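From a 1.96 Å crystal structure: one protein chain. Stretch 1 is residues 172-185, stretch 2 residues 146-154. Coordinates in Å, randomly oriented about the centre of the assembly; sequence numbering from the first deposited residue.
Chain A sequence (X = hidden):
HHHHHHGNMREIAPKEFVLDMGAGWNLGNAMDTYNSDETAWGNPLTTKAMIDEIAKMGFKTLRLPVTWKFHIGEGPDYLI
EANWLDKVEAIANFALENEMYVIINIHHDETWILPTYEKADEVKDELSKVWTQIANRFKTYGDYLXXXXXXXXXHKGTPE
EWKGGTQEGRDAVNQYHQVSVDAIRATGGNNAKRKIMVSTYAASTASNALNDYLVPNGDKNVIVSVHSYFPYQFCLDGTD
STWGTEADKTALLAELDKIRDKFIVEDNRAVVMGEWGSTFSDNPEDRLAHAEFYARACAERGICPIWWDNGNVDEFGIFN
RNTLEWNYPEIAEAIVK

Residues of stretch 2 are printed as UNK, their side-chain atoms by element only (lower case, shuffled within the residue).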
ATOM      1  N   ALA A 172      -5.122   0.121  19.360  1.00 12.86           N
ATOM      2  CA  ALA A 172      -3.719  -0.108  19.235  1.00 11.28           C
ATOM      3  C   ALA A 172      -3.185   0.297  17.879  1.00 12.76           C
ATOM      4  O   ALA A 172      -2.121   0.938  17.796  1.00 11.38           O
ATOM      5  CB  ALA A 172      -3.461  -1.547  19.538  1.00 12.16           C
ATOM      6  N   VAL A 173      -3.900  -0.085  16.802  1.00 10.37           N
ATOM      7  CA  VAL A 173      -3.445   0.359  15.489  1.00 10.45           C
ATOM      8  C   VAL A 173      -3.341   1.868  15.419  1.00 11.58           C
ATOM      9  O   VAL A 173      -2.344   2.395  14.897  1.00 10.95           O
ATOM     10  CB  VAL A 173      -4.327  -0.210  14.354  1.00 10.19           C
ATOM     11  CG1 VAL A 173      -4.004   0.504  13.048  1.00 11.76           C
ATOM     12  CG2 VAL A 173      -4.056  -1.718  14.328  1.00 11.27           C
ATOM     13  N   ASN A 174      -4.339   2.671  15.911  1.00 11.90           N
ATOM     14  CA  ASN A 174      -4.191   4.073  15.931  1.00 11.79           C
ATOM     15  C   ASN A 174      -2.929   4.508  16.720  1.00 12.64           C
ATOM     16  O   ASN A 174      -2.275   5.495  16.298  1.00 12.32           O
ATOM     17  CB  ASN A 174      -5.461   4.744  16.503  1.00 14.23           C
ATOM     18  CG  ASN A 174      -6.595   4.872  15.468  1.00 15.50           C
ATOM     19  OD1 ASN A 174      -6.382   5.121  14.261  1.00 15.95           O
ATOM     20  ND2 ASN A 174      -7.853   4.745  15.976  1.00 18.78           N
ATOM     21  N   GLN A 175      -2.669   3.858  17.835  1.00 11.41           N
ATOM     22  CA  GLN A 175      -1.467   4.238  18.572  1.00 13.02           C
ATOM     23  C   GLN A 175      -0.180   3.963  17.784  1.00 11.98           C
ATOM     24  O   GLN A 175       0.791   4.723  17.923  1.00 12.69           O
ATOM     25  CB  GLN A 175      -1.399   3.493  19.885  1.00 12.90           C
ATOM     26  CG  GLN A 175      -2.479   3.945  20.882  1.00 14.42           C
ATOM     27  CD  GLN A 175      -2.394   3.238  22.156  1.00 14.73           C
ATOM     28  OE1 GLN A 175      -1.365   2.846  22.624  1.00 14.58           O
ATOM     29  NE2 GLN A 175      -3.573   2.981  22.746  1.00 19.46           N
ATOM     30  N   TYR A 176      -0.200   2.866  17.020  1.00 10.42           N
ATOM     31  CA  TYR A 176       0.998   2.544  16.255  1.00 10.20           C
ATOM     32  C   TYR A 176       1.206   3.529  15.107  1.00 10.58           C
ATOM     33  O   TYR A 176       2.342   3.944  14.840  1.00 11.08           O
ATOM     34  CB  TYR A 176       0.816   1.178  15.693  1.00 10.23           C
ATOM     35  CG  TYR A 176       0.777   0.055  16.723  1.00  9.92           C
ATOM     36  CD1 TYR A 176       1.027   0.321  18.045  1.00 11.74           C
ATOM     37  CD2 TYR A 176       0.372  -1.207  16.423  1.00 10.63           C
ATOM     38  CE1 TYR A 176       0.930  -0.702  18.992  1.00 11.94           C
ATOM     39  CE2 TYR A 176       0.277  -2.248  17.314  1.00 11.69           C
ATOM     40  CZ  TYR A 176       0.519  -1.953  18.654  1.00 11.26           C
ATOM     41  OH  TYR A 176       0.433  -3.006  19.617  1.00 13.60           O
ATOM     42  N   HIS A 177       0.134   4.003  14.502  1.00 10.12           N
ATOM     43  CA  HIS A 177       0.254   5.078  13.525  1.00  9.36           C
ATOM     44  C   HIS A 177       0.758   6.342  14.170  1.00  9.83           C
ATOM     45  O   HIS A 177       1.517   7.131  13.560  1.00 10.64           O
ATOM     46  CB  HIS A 177      -1.044   5.325  12.787  1.00 10.53           C
ATOM     47  CG  HIS A 177      -1.340   4.272  11.729  1.00 10.77           C
ATOM     48  ND1 HIS A 177      -0.415   3.955  10.715  1.00 10.99           N
ATOM     49  CD2 HIS A 177      -2.423   3.468  11.540  1.00 11.58           C
ATOM     50  CE1 HIS A 177      -0.994   3.117   9.902  1.00 10.58           C
ATOM     51  NE2 HIS A 177      -2.203   2.762  10.405  1.00 11.39           N
ATOM     52  N   GLN A 178       0.281   6.618  15.378  1.00 10.38           N
ATOM     53  CA  GLN A 178       0.736   7.832  16.112  1.00 11.31           C
ATOM     54  C   GLN A 178       2.245   7.782  16.331  1.00 10.42           C
ATOM     55  O   GLN A 178       2.894   8.802  15.996  1.00 12.04           O
ATOM     56  CB  GLN A 178      -0.036   7.955  17.438  1.00 11.35           C
ATOM     57  CG  GLN A 178       0.367   9.177  18.275  1.00 13.40           C
ATOM     58  CD  GLN A 178      -0.165  10.475  17.838  1.00 15.14           C
ATOM     59  OE1 GLN A 178       0.608  11.491  17.806  1.00 18.14           O
ATOM     60  NE2 GLN A 178      -1.414  10.528  17.491  1.00 15.50           N
ATOM     61  N   VAL A 179       2.742   6.677  16.813  1.00 10.14           N
ATOM     62  CA  VAL A 179       4.189   6.499  17.040  1.00 11.97           C
ATOM     63  C   VAL A 179       4.926   6.717  15.721  1.00 11.44           C
ATOM     64  O   VAL A 179       6.013   7.310  15.683  1.00 11.80           O
ATOM     65  CB  VAL A 179       4.511   5.101  17.583  1.00 13.15           C
ATOM     66  CG1 VAL A 179       5.988   4.804  17.458  1.00 18.00           C
ATOM     67  CG2 VAL A 179       4.036   5.000  19.015  1.00 15.91           C
ATOM     68  N   SER A 180       4.440   6.125  14.633  1.00  9.87           N
ATOM     69  CA  SER A 180       5.125   6.090  13.346  1.00  8.69           C
ATOM     70  C   SER A 180       5.142   7.446  12.704  1.00  9.24           C
ATOM     71  O   SER A 180       6.194   7.934  12.213  1.00  9.84           O
ATOM     72  CB  SER A 180       4.493   5.095  12.462  1.00  9.23           C
ATOM     73  OG  SER A 180       4.504   3.776  12.956  1.00 10.56           O
ATOM     74  N   VAL A 181       4.018   8.124  12.623  1.00  9.36           N
ATOM     75  CA  VAL A 181       4.002   9.498  12.123  1.00 10.22           C
ATOM     76  C   VAL A 181       4.914  10.396  12.939  1.00 10.07           C
ATOM     77  O   VAL A 181       5.680  11.178  12.409  1.00 10.96           O
ATOM     78  CB  VAL A 181       2.565  10.044  12.008  1.00 11.43           C
ATOM     79  CG1 VAL A 181       2.510  11.574  11.756  1.00 12.39           C
ATOM     80  CG2 VAL A 181       1.765   9.280  10.970  1.00 11.43           C
ATOM     81  N   ASP A 182       4.786  10.324  14.264  1.00 10.53           N
ATOM     82  CA  ASP A 182       5.610  11.164  15.099  1.00 11.87           C
ATOM     83  C   ASP A 182       7.091  10.903  14.823  1.00 11.63           C
ATOM     84  O   ASP A 182       7.907  11.850  14.764  1.00 12.73           O
ATOM     85  CB  ASP A 182       5.255  10.953  16.574  1.00 12.49           C
ATOM     86  CG  ASP A 182       3.945  11.538  16.991  1.00 12.79           C
ATOM     87  OD1 ASP A 182       3.354  12.363  16.333  1.00 14.94           O
ATOM     88  OD2 ASP A 182       3.556  11.200  18.164  1.00 15.67           O
ATOM     89  N   ALA A 183       7.492   9.649  14.716  1.00 12.31           N
ATOM     90  CA  ALA A 183       8.873   9.353  14.469  1.00 10.86           C
ATOM     91  C   ALA A 183       9.344   9.970  13.138  1.00 10.84           C
ATOM     92  O   ALA A 183      10.447  10.516  13.016  1.00 11.52           O
ATOM     93  CB  ALA A 183       9.123   7.816  14.434  1.00 12.16           C
ATOM     94  N   ILE A 184       8.567   9.799  12.085  1.00  9.50           N
ATOM     95  CA  ILE A 184       8.898  10.344  10.808  1.00  9.82           C
ATOM     96  C   ILE A 184       9.067  11.867  10.915  1.00 11.10           C
ATOM     97  O   ILE A 184      10.049  12.438  10.456  1.00 10.64           O
ATOM     98  CB  ILE A 184       7.847  10.014   9.731  1.00  9.74           C
ATOM     99  CG1 ILE A 184       7.881   8.473   9.469  1.00  9.48           C
ATOM    100  CG2 ILE A 184       8.078  10.863   8.477  1.00 10.19           C
ATOM    101  CD1 ILE A 184       6.634   7.958   8.742  1.00  9.64           C
ATOM    102  N   ARG A 185       8.053  12.548  11.490  1.00 10.20           N
ATOM    103  CA  ARG A 185       8.117  13.981  11.501  1.00 11.13           C
ATOM    104  C   ARG A 185       9.280  14.506  12.375  1.00 11.84           C
ATOM    105  O   ARG A 185       9.847  15.561  12.045  1.00 12.30           O
ATOM    106  CB  ARG A 185       6.793  14.555  12.051  1.00 10.73           C
ATOM    107  CG  ARG A 185       5.567  14.217  11.198  1.00 11.96           C
ATOM    108  CD  ARG A 185       5.677  14.903   9.856  1.00 12.33           C
ATOM    109  NE  ARG A 185       4.421  14.702   9.045  1.00 12.05           N
ATOM    110  CZ  ARG A 185       4.405  14.432   7.756  1.00 11.87           C
ATOM    111  NH1 ARG A 185       5.495  14.260   7.066  1.00 12.28           N
ATOM    112  NH2 ARG A 185       3.244  14.264   7.166  1.00 12.13           N
ATOM    113  N   UNK A 146       7.005   8.697  -0.868  1.00  8.55           N
ATOM    114  CA  UNK A 146       5.902   8.686   0.091  1.00  8.72           C
ATOM    115  C   UNK A 146       6.155   7.552   1.083  1.00  9.18           C
ATOM    116  O   UNK A 146       6.674   6.470   0.725  1.00  9.11           O
ATOM    117  c   UNK A 146       4.596   8.330  -0.654  1.00  9.25           C
ATOM    118  c   UNK A 146       3.349   8.242   0.281  1.00  9.72           C
ATOM    119  c   UNK A 146       3.431   8.843  -2.876  1.00 10.32           C
ATOM    120  c   UNK A 146       4.262   9.411  -1.741  1.00  9.38           C
ATOM    121  N   UNK A 147       5.923   7.822   2.369  1.00  8.14           N
ATOM    122  CA  UNK A 147       5.981   6.728   3.354  1.00  9.10           C
ATOM    123  C   UNK A 147       4.593   6.218   3.685  1.00  8.56           C
ATOM    124  O   UNK A 147       3.654   7.008   3.790  1.00 10.62           O
ATOM    125  c   UNK A 147       6.571   7.217   4.673  1.00  7.94           C
ATOM    126  c   UNK A 147      10.229   7.644   3.583  1.00 10.88           C
ATOM    127  c   UNK A 147       8.913   7.170   3.619  1.00 10.71           C
ATOM    128  c   UNK A 147       8.032   7.676   4.589  1.00  8.88           C
ATOM    129  c   UNK A 147       8.552   8.572   5.486  1.00  9.19           C
ATOM    130  c   UNK A 147       9.866   9.012   5.467  1.00  9.95           C
ATOM    131  c   UNK A 147      10.682   8.558   4.490  1.00  9.95           C
ATOM    132  N   UNK A 148       4.423   4.958   3.832  1.00  8.40           N
ATOM    133  CA  UNK A 148       3.167   4.291   4.283  1.00  8.73           C
ATOM    134  C   UNK A 148       3.479   3.569   5.551  1.00  8.24           C
ATOM    135  O   UNK A 148       4.317   2.667   5.607  1.00  8.31           O
ATOM    136  o   UNK A 148       1.056   1.760   1.419  1.00 13.09           O
ATOM    137  o   UNK A 148       0.940   0.280   3.022  1.00 12.43           O
ATOM    138  c   UNK A 148       2.652   3.377   3.212  1.00  8.35           C
ATOM    139  c   UNK A 148       1.110   1.475   2.626  1.00  9.09           C
ATOM    140  c   UNK A 148       1.513   2.452   3.629  1.00  8.16           C
ATOM    141  N   UNK A 149       2.927   4.001   6.682  1.00  8.81           N
ATOM    142  CA  UNK A 149       3.470   3.613   8.004  1.00  9.15           C
ATOM    143  C   UNK A 149       3.287   2.131   8.323  1.00  7.80           C
ATOM    144  O   UNK A 149       4.166   1.458   8.814  1.00  8.86           O
ATOM    145  o   UNK A 149       1.486   4.603   8.890  1.00 11.66           O
ATOM    146  c   UNK A 149       3.558   5.849   9.147  1.00 12.06           C
ATOM    147  c   UNK A 149       2.890   4.450   9.119  1.00  9.21           C
ATOM    148  N   UNK A 150       2.118   1.542   7.921  1.00  8.49           N
ATOM    149  CA  UNK A 150       1.830   0.131   8.164  1.00  9.06           C
ATOM    150  C   UNK A 150       0.930  -0.418   7.089  1.00 11.79           C
ATOM    151  O   UNK A 150      -0.041   0.265   6.760  1.00 18.46           O
ATOM    152  c   UNK A 150       0.762   0.464  11.926  1.00 11.66           C
ATOM    153  c   UNK A 150       2.903  -0.478  11.098  1.00 11.51           C
ATOM    154  c   UNK A 150       1.081  -0.060   9.507  1.00  9.84           C
ATOM    155  c   UNK A 150       1.749   0.385  10.784  1.00 10.27           C
ATOM    156  N   UNK A 151       1.021  -1.632   6.686  1.00 10.01           N
ATOM    157  CA  UNK A 151       0.314  -2.161   5.541  1.00  9.31           C
ATOM    158  C   UNK A 151      -1.132  -2.477   5.893  1.00  7.96           C
ATOM    159  O   UNK A 151      -2.081  -1.765   5.545  1.00  9.61           O
ATOM    160  c   UNK A 151       1.099  -3.361   5.034  1.00  8.67           C
ATOM    161  o   UNK A 151      -0.275  -3.502   3.108  1.00  8.99           O
ATOM    162  n   UNK A 151       0.328  -5.426   4.086  1.00 10.65           N
ATOM    163  c   UNK A 151       0.357  -4.130   3.966  1.00  8.86           C
ATOM    164  N   UNK A 152      -1.329  -3.582   6.580  1.00  9.51           N
ATOM    165  CA  UNK A 152      -2.659  -4.150   6.972  1.00  9.84           C
ATOM    166  C   UNK A 152      -2.599  -4.483   8.452  1.00  9.11           C
ATOM    167  O   UNK A 152      -2.727  -5.668   8.804  1.00 10.59           O
ATOM    168  c   UNK A 152      -3.081  -5.283   6.117  1.00 10.52           C
ATOM    169  o   UNK A 152      -3.718  -7.218   4.255  1.00 15.67           O
ATOM    170  o   UNK A 152      -4.303  -5.720   2.686  1.00 13.78           O
ATOM    171  c   UNK A 152      -3.808  -5.994   3.834  1.00 13.90           C
ATOM    172  c   UNK A 152      -3.291  -4.942   4.659  1.00 11.86           C
ATOM    173  N   UNK A 153      -2.300  -3.520   9.313  1.00 10.08           N
ATOM    174  CA  UNK A 153      -2.029  -3.838  10.744  1.00 10.39           C
ATOM    175  C   UNK A 153      -3.309  -4.430  11.403  1.00  9.07           C
ATOM    176  O   UNK A 153      -4.363  -3.907  11.271  1.00  9.32           O
ATOM    177  c   UNK A 153      -2.276  -2.065   9.077  1.00  9.03           C
ATOM    178  c   UNK A 153      -1.666  -2.497  11.327  1.00 10.36           C
ATOM    179  c   UNK A 153      -2.399  -1.501  10.469  1.00 10.44           C
ATOM    180  N   UNK A 154      -3.147  -5.578  12.005  1.00 10.16           N
ATOM    181  CA  UNK A 154      -4.308  -6.395  12.438  1.00 10.40           C
ATOM    182  C   UNK A 154      -3.831  -7.469  13.337  1.00 10.08           C
ATOM    183  O   UNK A 154      -2.654  -7.755  13.426  1.00 10.19           O
ATOM    184  c   UNK A 154      -4.201  -8.089  10.541  1.00 11.44           C
ATOM    185  n   UNK A 154      -4.056  -9.499   8.575  1.00 13.22           N
ATOM    186  c   UNK A 154      -5.052  -7.012  11.221  1.00 11.40           C
ATOM    187  c   UNK A 154      -4.770  -8.385   9.167  1.00 12.50           C
ATOM    188  n   UNK A 154      -2.392 -10.584   7.468  1.00 15.19           N
ATOM    189  n   UNK A 154      -2.244  -8.319   7.851  1.00 13.01           N
ATOM    190  c   UNK A 154      -2.894  -9.465   7.978  1.00 13.84           C
TER

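Position 146 carries four side-chain carbons. The chain forks at the first, and one arm is two carbons long. That pattern is isoleucine, Ile-146. It lies on the strand, buried, and touches nothing on the helix of stretch 1.

Position 147 has one carbon followed by a ring of six carbons, with no oxygen on the ring. The CA-to-CB bond points toward the helix. The ring meets Ile-184 at its edge, near the ring plane. A plain six-carbon ring is phenylalanine, Phe-147. Its CD2 lies 3.8 Å from CG2 of Ile-184, an apolar contact.

Position 148 has three carbons in a row, the third carrying two oxygens. It points away from the helix. This is a carboxylate on a two-carbon linker, so Glu-148. Both of its carboxylate oxygens are hydrogen-bonded elsewhere in the structure.

Position 149 has one carbon that bears one oxygen and one further carbon. It points toward the helix. The oxygen is 2.7 Å from ND1 of His-177, and the terminal carbon packs near Ser-180 and Ile-184. A branched CB with one oxygen and one carbon is threonine, Thr-149. OG1 makes a hydrogen bond with ND1 of His-177; either atom could be the donor. CG2 of Thr-149 sits 3.5 Å from CB of Ser-180 and 3.8 Å from CD1 of Ile-184.

Position 150 has four carbons and forks at the second. It too points toward the helix, and one terminal carbon lies over a face of the His-177 ring. The fork at the second carbon makes it leucine, Leu-150. CD1 is 3.8 Å from CB of Tyr-176 and forms a CH-pi contact with His-177.

Position 151 has two carbons, the second carrying one oxygen and one nitrogen. It points away and makes no contact with the helix. The short amide is asparagine, Asn-151.

Position 152 has three carbons, the third carrying two oxygens. It is out of reach of the helix. It is a second glutamate, Glu-152.

Position 153 has three carbons that close a ring onto its own backbone N. It faces Val-173. Only proline is built this way, so Pro-153. Its CG is 3.6 Å from CG1 of Val-173.

Position 154 has three carbons, a nitrogen, then a carbon carrying two more nitrogens. It points away from the helix. The guanidinium identifies Arg-154. Its NH1 donates a hydrogen bond to O of Glu-152 at 2.9 Å.

The contact is mainly apolar, with one polar link. Phe-147, Thr-149, Leu-150 and Pro-153 face the helix and meet Val-173, Tyr-176, His-177, Ser-180, Val-181 and Ile-184. His-177 is central: its CB starts sideways, but its ring end comes nearer. Thr-149 bonds at the ring edge while Leu-150 covers a face. Ser-180 does not need Thr-149 for its hydroxyl, since its OG donates to O of Tyr-176 at 2.9 Å.

Stretch 2 146-154: IFETLNEPR
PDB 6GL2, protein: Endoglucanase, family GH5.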